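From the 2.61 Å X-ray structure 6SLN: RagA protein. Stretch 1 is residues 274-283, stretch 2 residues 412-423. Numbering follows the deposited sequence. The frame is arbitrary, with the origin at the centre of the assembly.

Stretch 1 274-283: DLYGNYDSLK
Stretch 2 412-423: DVYYMYGATRPS

The two stretches meet through apolar side-chain packing, with no hydrogen bond or salt bridge between them and 414 Å² buried in all; touching residues are at least 131 apart in sequence. Stretch 1 opens in a helix that began earlier in the chain; a type I turn runs from Tyr 276 to Tyr 279 (Tyr 279 N to Tyr 276 O, 3.1 Å). Stretch 2 doubles back through a type II turn from Met 416 to Ala 419, where Gly 418 (phi/psi 90/-21) avoids jamming a CB against the preceding carbonyl; Tyr 414 N to Ser 423 O (2.7 Å) and Ser 423 N to Tyr 414 O (2.8 Å) pair its arms. Arm 413-416 runs roughly opposite to stretch 1, and 420-423 returns obliquely along it. CA atoms lie 7.1 Å apart at Leu 275 and Thr 420, 9.4 Å at Leu 282 and Val 413. Leu 275 (t, p), Leu 282 (m, t), Val 413 (p) and Pro 422 (C-gamma exo) point toward the other stretch, packing hydrocarbon on hydrocarbon: Pro 422 CG lies 3.9 Å from Leu 275 CD2 and 4.0 Å from Leu 282 CD1. Pro 422 CD lies 3.2 Å from Tyr 279 (chi1 m) OH. Leu 275 CD2 sits 3.9 Å from Tyr 415 (chi1 t) CD1, at that ring's edge. Tyr 276 (chi1 m) points sideways, but its end comes nearer, OH to Val 413 CG1 3.4 Å.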

# COMPACT_ATOMS: atom_id res chain seq x y z
N ASP A 274 5.67 43.93 -1.70
CA ASP A 274 6.89 43.39 -1.11
C ASP A 274 6.88 41.86 -1.11
O ASP A 274 7.90 41.22 -1.40
CB ASP A 274 7.09 43.94 0.29
CG ASP A 274 8.35 43.40 0.95
OD1 ASP A 274 8.23 42.52 1.83
OD2 ASP A 274 9.46 43.84 0.57
N LEU A 275 5.73 41.26 -0.82
CA LEU A 275 5.66 39.80 -0.83
C LEU A 275 5.83 39.26 -2.24
O LEU A 275 6.69 38.39 -2.48
CB LEU A 275 4.34 39.32 -0.25
CG LEU A 275 4.31 37.81 -0.18
CD1 LEU A 275 5.48 37.37 0.67
CD2 LEU A 275 2.98 37.30 0.39
N TYR A 276 5.03 39.75 -3.20
CA TYR A 276 5.17 39.26 -4.57
C TYR A 276 6.58 39.47 -5.09
O TYR A 276 7.08 38.67 -5.90
CB TYR A 276 4.16 39.93 -5.51
CG TYR A 276 2.79 39.31 -5.47
CD1 TYR A 276 2.23 38.92 -4.27
CD2 TYR A 276 2.05 39.13 -6.63
CE1 TYR A 276 0.95 38.38 -4.20
CE2 TYR A 276 0.78 38.57 -6.59
CZ TYR A 276 0.23 38.20 -5.36
OH TYR A 276 -1.03 37.66 -5.27
N GLY A 277 7.26 40.52 -4.61
CA GLY A 277 8.63 40.80 -5.00
C GLY A 277 9.62 39.73 -4.61
O GLY A 277 10.78 39.78 -5.04
N ASN A 278 9.19 38.76 -3.82
CA ASN A 278 10.04 37.67 -3.37
C ASN A 278 9.84 36.41 -4.21
O ASN A 278 10.24 35.33 -3.77
CB ASN A 278 9.78 37.37 -1.89
CG ASN A 278 10.30 38.46 -0.97
OD1 ASN A 278 11.42 38.96 -1.15
ND2 ASN A 278 9.49 38.83 0.01
N TYR A 279 9.20 36.52 -5.37
CA TYR A 279 8.97 35.37 -6.22
C TYR A 279 9.26 35.77 -7.65
O TYR A 279 8.67 36.72 -8.17
CB TYR A 279 7.55 34.82 -6.07
CG TYR A 279 7.26 34.41 -4.63
CD1 TYR A 279 6.86 35.36 -3.70
CD2 TYR A 279 7.40 33.09 -4.20
CE1 TYR A 279 6.61 35.03 -2.41
CE2 TYR A 279 7.14 32.74 -2.87
CZ TYR A 279 6.75 33.73 -1.99
OH TYR A 279 6.47 33.46 -0.67
N ASP A 280 10.20 35.06 -8.27
CA ASP A 280 10.45 35.27 -9.69
C ASP A 280 9.17 35.15 -10.48
O ASP A 280 8.95 35.91 -11.43
CB ASP A 280 11.50 34.27 -10.18
CG ASP A 280 12.81 34.39 -9.42
OD1 ASP A 280 13.05 35.50 -8.89
OD2 ASP A 280 13.57 33.40 -9.36
N SER A 281 8.29 34.25 -10.09
CA SER A 281 7.05 34.07 -10.81
C SER A 281 6.08 35.24 -10.62
O SER A 281 5.03 35.25 -11.27
CB SER A 281 6.39 32.76 -10.35
OG SER A 281 6.59 32.55 -8.96
N LEU A 282 6.40 36.21 -9.77
CA LEU A 282 5.50 37.29 -9.39
C LEU A 282 6.12 38.67 -9.50
O LEU A 282 5.43 39.61 -9.90
CB LEU A 282 4.96 37.09 -7.94
CG LEU A 282 4.07 35.86 -7.73
CD1 LEU A 282 3.46 35.80 -6.33
CD2 LEU A 282 2.99 35.80 -8.79
N LYS A 283 7.40 38.83 -9.14
CA LYS A 283 7.97 40.16 -8.97
C LYS A 283 7.88 41.03 -10.23
O LYS A 283 7.87 42.26 -10.11
CB LYS A 283 9.42 40.06 -8.49
CG LYS A 283 10.38 39.64 -9.58
CD LYS A 283 11.81 39.67 -9.09
CE LYS A 283 12.72 38.95 -10.07
NZ LYS A 283 13.65 38.01 -9.37
N ASP A 412 -2.77 32.55 -10.10
CA ASP A 412 -2.40 31.35 -9.35
C ASP A 412 -2.60 31.54 -7.86
O ASP A 412 -2.67 30.55 -7.12
CB ASP A 412 -0.93 31.00 -9.58
CG ASP A 412 -0.69 30.40 -10.92
OD1 ASP A 412 -1.67 29.88 -11.50
OD2 ASP A 412 0.46 30.44 -11.40
N VAL A 413 -2.73 32.78 -7.42
CA VAL A 413 -2.28 33.13 -6.09
C VAL A 413 -2.93 34.46 -5.75
O VAL A 413 -3.22 35.27 -6.63
CB VAL A 413 -0.73 33.21 -6.08
CG1 VAL A 413 -0.23 34.62 -6.52
CG2 VAL A 413 -0.12 32.67 -4.79
N TYR A 414 -3.18 34.68 -4.47
CA TYR A 414 -3.74 35.94 -4.01
C TYR A 414 -3.12 36.29 -2.66
O TYR A 414 -2.34 35.51 -2.09
CB TYR A 414 -5.28 35.89 -3.95
CG TYR A 414 -5.84 35.03 -2.85
CD1 TYR A 414 -6.19 35.57 -1.63
CD2 TYR A 414 -6.01 33.64 -3.02
CE1 TYR A 414 -6.70 34.80 -0.63
CE2 TYR A 414 -6.52 32.86 -2.01
CZ TYR A 414 -6.86 33.44 -0.80
OH TYR A 414 -7.37 32.69 0.24
N TYR A 415 -3.46 37.47 -2.16
CA TYR A 415 -2.76 38.08 -1.05
C TYR A 415 -3.71 38.53 0.06
O TYR A 415 -4.83 39.00 -0.20
CB TYR A 415 -1.96 39.29 -1.50
CG TYR A 415 -1.31 40.03 -0.37
CD1 TYR A 415 -0.24 39.46 0.31
CD2 TYR A 415 -1.76 41.28 0.05
CE1 TYR A 415 0.36 40.12 1.35
CE2 TYR A 415 -1.15 41.95 1.08
CZ TYR A 415 -0.09 41.36 1.72
OH TYR A 415 0.54 41.98 2.75
N MET A 416 -3.23 38.43 1.29
CA MET A 416 -3.94 38.91 2.47
C MET A 416 -2.91 39.52 3.41
O MET A 416 -1.88 38.89 3.66
CB MET A 416 -4.69 37.77 3.14
CG MET A 416 -6.15 37.76 2.84
SD MET A 416 -6.97 36.38 3.62
CE MET A 416 -6.68 35.06 2.49
N TYR A 417 -3.19 40.74 3.90
CA TYR A 417 -2.18 41.49 4.66
C TYR A 417 -1.62 40.65 5.80
O TYR A 417 -2.35 39.91 6.47
CB TYR A 417 -2.75 42.81 5.20
CG TYR A 417 -1.72 43.55 6.04
CD1 TYR A 417 -0.66 44.22 5.43
CD2 TYR A 417 -1.77 43.55 7.42
CE1 TYR A 417 0.31 44.88 6.18
CE2 TYR A 417 -0.80 44.22 8.19
CZ TYR A 417 0.24 44.88 7.55
OH TYR A 417 1.21 45.54 8.28
N GLY A 418 -0.30 40.73 6.01
CA GLY A 418 0.38 39.95 7.02
C GLY A 418 0.89 38.59 6.56
O GLY A 418 1.80 38.05 7.20
N ALA A 419 0.34 38.03 5.48
CA ALA A 419 0.80 36.74 4.96
C ALA A 419 2.29 36.75 4.69
O ALA A 419 2.87 37.77 4.28
CB ALA A 419 0.07 36.36 3.66
N THR A 420 2.92 35.60 4.92
CA THR A 420 4.34 35.45 4.64
C THR A 420 4.60 34.70 3.34
O THR A 420 5.72 34.77 2.82
CB THR A 420 5.04 34.74 5.80
OG1 THR A 420 4.50 33.41 5.99
CG2 THR A 420 4.87 35.57 7.05
N ARG A 421 3.60 33.99 2.83
CA ARG A 421 3.59 33.38 1.51
C ARG A 421 2.28 33.73 0.84
O ARG A 421 1.26 33.89 1.51
CB ARG A 421 3.75 31.85 1.59
CG ARG A 421 4.55 31.35 2.82
CD ARG A 421 4.79 29.83 2.75
NE ARG A 421 3.59 29.13 2.30
CZ ARG A 421 2.81 28.39 3.08
NH1 ARG A 421 3.11 28.22 4.36
NH2 ARG A 421 1.73 27.81 2.57
N PRO A 422 2.26 33.88 -0.47
CA PRO A 422 0.99 34.13 -1.15
C PRO A 422 0.12 32.90 -1.06
O PRO A 422 0.61 31.78 -0.89
CB PRO A 422 1.40 34.43 -2.60
CG PRO A 422 2.89 34.71 -2.54
CD PRO A 422 3.40 33.85 -1.42
N SER A 423 -1.17 33.10 -1.18
CA SER A 423 -2.14 32.04 -1.00
C SER A 423 -2.56 31.53 -2.36
O SER A 423 -2.85 32.33 -3.26
CB SER A 423 -3.35 32.55 -0.21
OG SER A 423 -3.07 32.53 1.19